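Local coordinates for uncharacterized protein (Leptotrichia buccalis, PDB 3T8K), which is of unknown function but folds into a row of ankyrin-type alpha-hairpin repeats, a scaffold that in other proteins commonly binds protein partners, at residues A[24-29]-A[59-64]. Numbering follows the deposited sequence.
Sequences ELFEKG and MFLINK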
ATOM      1  N   GLU A  24      17.920  -9.581 -14.528  1.00 22.60           N
ATOM      2  CA  GLU A  24      17.675 -10.334 -15.751  1.00 21.59           C
ATOM      3  C   GLU A  24      16.917  -9.467 -16.751  1.00 25.05           C
ATOM      4  O   GLU A  24      17.283  -9.412 -17.919  1.00 23.38           O
ATOM      5  CB  GLU A  24      16.871 -11.604 -15.485  1.00 29.84           C
ATOM      6  CG  GLU A  24      17.604 -12.696 -14.734  1.00 43.08           C
ATOM      7  CD  GLU A  24      17.055 -14.076 -15.071  1.00 56.34           C
ATOM      8  OE1 GLU A  24      17.010 -14.415 -16.277  1.00 56.15           O
ATOM      9  OE2 GLU A  24      16.660 -14.811 -14.135  1.00 58.41           O
ATOM     10  N   LEU A  25      15.865  -8.786 -16.286  1.00 21.05           N
ATOM     11  CA  LEU A  25      15.048  -7.970 -17.183  1.00 21.36           C
ATOM     12  C   LEU A  25      15.795  -6.742 -17.676  1.00 20.20           C
ATOM     13  O   LEU A  25      15.678  -6.367 -18.843  1.00 20.14           O
ATOM     14  CB  LEU A  25      13.737  -7.527 -16.512  1.00 17.73           C
ATOM     15  CG  LEU A  25      12.472  -8.292 -16.923  1.00 17.41           C
ATOM     16  CD1 LEU A  25      12.113  -8.067 -18.416  1.00 17.32           C
ATOM     17  CD2 LEU A  25      12.636  -9.778 -16.593  1.00 18.51           C
ATOM     18  N   PHE A  26      16.523  -6.094 -16.775  1.00 22.73           N
ATOM     19  CA  PHE A  26      17.242  -4.876 -17.129  1.00 19.74           C
ATOM     20  C   PHE A  26      18.245  -5.165 -18.237  1.00 24.90           C
ATOM     21  O   PHE A  26      18.402  -4.384 -19.183  1.00 23.69           O
ATOM     22  CB  PHE A  26      17.963  -4.326 -15.899  1.00 19.86           C
ATOM     23  CG  PHE A  26      18.630  -2.998 -16.128  1.00 21.94           C
ATOM     24  CD1 PHE A  26      17.885  -1.829 -16.160  1.00 26.43           C
ATOM     25  CD2 PHE A  26      20.007  -2.914 -16.270  1.00 24.92           C
ATOM     26  CE1 PHE A  26      18.497  -0.598 -16.352  1.00 26.19           C
ATOM     27  CE2 PHE A  26      20.624  -1.689 -16.469  1.00 31.24           C
ATOM     28  CZ  PHE A  26      19.867  -0.530 -16.507  1.00 31.11           C
ATOM     29  N   GLU A  27      18.914  -6.306 -18.131  1.00 21.97           N
ATOM     30  CA  GLU A  27      19.953  -6.652 -19.098  1.00 23.18           C
ATOM     31  C   GLU A  27      19.427  -7.322 -20.361  1.00 25.27           C
ATOM     32  O   GLU A  27      19.911  -7.034 -21.465  1.00 24.22           O
ATOM     33  CB  GLU A  27      21.008  -7.543 -18.440  1.00 31.47           C
ATOM     34  CG  GLU A  27      21.715  -6.890 -17.264  1.00 36.76           C
ATOM     35  CD  GLU A  27      23.032  -6.239 -17.652  1.00 58.19           C
ATOM     36  OE1 GLU A  27      23.352  -6.194 -18.863  1.00 59.42           O
ATOM     37  OE2 GLU A  27      23.756  -5.783 -16.737  1.00 67.68           O
ATOM     38  N   LYS A  28      18.481  -8.244 -20.196  1.00 20.77           N
ATOM     39  CA  LYS A  28      18.052  -9.107 -21.300  1.00 20.79           C
ATOM     40  C   LYS A  28      16.706  -8.727 -21.933  1.00 19.80           C
ATOM     41  O   LYS A  28      16.385  -9.201 -23.023  1.00 22.20           O
ATOM     42  CB  LYS A  28      17.982 -10.560 -20.834  1.00 25.22           C
ATOM     43  CG  LYS A  28      19.293 -11.105 -20.255  1.00 30.91           C
ATOM     44  CD  LYS A  28      19.126 -12.562 -19.859  1.00 43.26           C
ATOM     45  CE  LYS A  28      20.297 -13.050 -19.022  1.00 56.48           C
ATOM     46  NZ  LYS A  28      20.126 -14.480 -18.636  1.00 63.29           N
ATOM     47  N   GLY A  29      15.929  -7.896 -21.246  1.00 22.59           N
ATOM     48  CA  GLY A  29      14.619  -7.484 -21.736  1.00 23.20           C
ATOM     49  C   GLY A  29      14.709  -6.649 -23.006  1.00 19.21           C
ATOM     50  O   GLY A  29      15.783  -6.165 -23.361  1.00 21.21           O
HETATM   51  N   MSE A  59      19.122   0.824  -5.035  1.00 30.45           N
HETATM   52  CA  MSE A  59      20.523   1.240  -5.045  1.00 35.41           C
HETATM   53  C   MSE A  59      21.170   1.028  -6.404  1.00 34.89           C
HETATM   54  O   MSE A  59      21.972   1.845  -6.856  1.00 33.93           O
HETATM   55  CB  MSE A  59      21.305   0.498  -3.968  1.00 41.98           C
HETATM   56  CG  MSE A  59      20.820   0.800  -2.562  1.00 42.09           C
HETATM   57 SE   MSE A  59      21.194   2.644  -1.987  1.00 55.53          SE
HETATM   58  CE  MSE A  59      20.030   3.671  -3.152  1.00 64.07           C
ATOM     59  N   PHE A  60      20.820  -0.074  -7.053  1.00 29.99           N
ATOM     60  CA  PHE A  60      21.354  -0.358  -8.378  1.00 31.25           C
ATOM     61  C   PHE A  60      20.959   0.746  -9.358  1.00 31.34           C
ATOM     62  O   PHE A  60      21.807   1.300 -10.058  1.00 32.73           O
ATOM     63  CB  PHE A  60      20.864  -1.719  -8.863  1.00 28.30           C
ATOM     64  CG  PHE A  60      21.224  -2.022 -10.300  1.00 26.90           C
ATOM     65  CD1 PHE A  60      22.407  -2.670 -10.610  1.00 35.16           C
ATOM     66  CD2 PHE A  60      20.378  -1.652 -11.330  1.00 27.06           C
ATOM     67  CE1 PHE A  60      22.743  -2.954 -11.931  1.00 33.95           C
ATOM     68  CE2 PHE A  60      20.703  -1.931 -12.655  1.00 29.81           C
ATOM     69  CZ  PHE A  60      21.891  -2.582 -12.954  1.00 31.75           C
ATOM     70  N   LEU A  61      19.670   1.069  -9.392  1.00 28.57           N
ATOM     71  CA  LEU A  61      19.146   2.086 -10.304  1.00 28.52           C
ATOM     72  C   LEU A  61      19.648   3.479  -9.984  1.00 27.36           C
ATOM     73  O   LEU A  61      20.023   4.226 -10.881  1.00 31.02           O
ATOM     74  CB  LEU A  61      17.616   2.089 -10.295  1.00 26.25           C
ATOM     75  CG  LEU A  61      17.003   0.883 -11.007  1.00 27.48           C
ATOM     76  CD1 LEU A  61      15.504   0.828 -10.794  1.00 23.40           C
ATOM     77  CD2 LEU A  61      17.345   0.913 -12.492  1.00 28.02           C
ATOM     78  N   ILE A  62      19.625   3.844  -8.705  1.00 23.25           N
ATOM     79  CA  ILE A  62      20.163   5.136  -8.312  1.00 29.99           C
ATOM     80  C   ILE A  62      21.617   5.286  -8.755  1.00 30.71           C
ATOM     81  O   ILE A  62      22.008   6.329  -9.282  1.00 32.98           O
ATOM     82  CB  ILE A  62      20.033   5.380  -6.798  1.00 27.48           C
ATOM     83  CG1 ILE A  62      18.559   5.548  -6.439  1.00 28.34           C
ATOM     84  CG2 ILE A  62      20.819   6.621  -6.389  1.00 31.24           C
ATOM     85  CD1 ILE A  62      18.302   5.614  -4.963  1.00 32.72           C
ATOM     86  N   ASN A  63      22.414   4.242  -8.548  1.00 31.63           N
ATOM     87  CA  ASN A  63      23.817   4.276  -8.958  1.00 37.06           C
ATOM     88  C   ASN A  63      24.006   4.357 -10.475  1.00 34.52           C
ATOM     89  O   ASN A  63      25.031   4.849 -10.948  1.00 36.30           O
ATOM     90  CB  ASN A  63      24.598   3.092  -8.370  1.00 41.17           C
ATOM     91  CG  ASN A  63      24.750   3.185  -6.851  1.00 55.41           C
ATOM     92  OD1 ASN A  63      24.559   4.250  -6.256  1.00 53.75           O
ATOM     93  ND2 ASN A  63      25.097   2.066  -6.223  1.00 60.15           N
ATOM     94  N   LYS A  64      23.019   3.880 -11.230  1.00 35.99           N
ATOM     95  CA  LYS A  64      23.065   3.947 -12.693  1.00 42.10           C
ATOM     96  C   LYS A  64      22.472   5.258 -13.208  1.00 41.49           C
ATOM     97  O   LYS A  64      22.422   5.486 -14.413  1.00 36.38           O
ATOM     98  CB  LYS A  64      22.334   2.758 -13.325  1.00 35.51           C
ATOM     99  CG  LYS A  64      23.003   1.416 -13.089  1.00 41.12           C
ATOM    100  CD  LYS A  64      23.620   0.889 -14.364  1.00 49.92           C
ATOM    101  CE  LYS A  64      24.837   0.035 -14.077  1.00 53.63           C
ATOM    102  NZ  LYS A  64      25.515  -0.353 -15.347  1.00 59.62           N
TER
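F26, near the end of helix 19-28, and F60, on helix 51-63, meet as a T-shaped aromatic pair. The rim of the F60 ring, at CE2 and CZ, is directed at one face of F26, and CE2 lies 3.8 Å from F26 CD2. The ring planes stand at 86° with centroids 5.2 Å apart, and the touching edge falls toward the rim of F26. With CB of each directed at the other helix, CG anti to the backbone N (chi1 -175° in F26, 173° in F60) carries both rings across.

Aliphatic contacts flank this pair. CD2 of L61 approaches F26 CE1 at 4.3 Å, and the CD methylene of K64 comes to 4.5 Å from F26 CE2, both obliquely. K64 CG also sits over one face of F60, toward its rim. F22 brings a second ring against F60, and L61 also packs on helix 41-45.

Replacing F26 with an alanine is likely to leave the F60 edge without its aromatic face and to open a gap beside L61 and K64. The charged ends of E27 and K64 do not meet, so dispersion and the weak electrostatics of ring C-H groups on a pi face join these two helices, which are not consecutive in the chain.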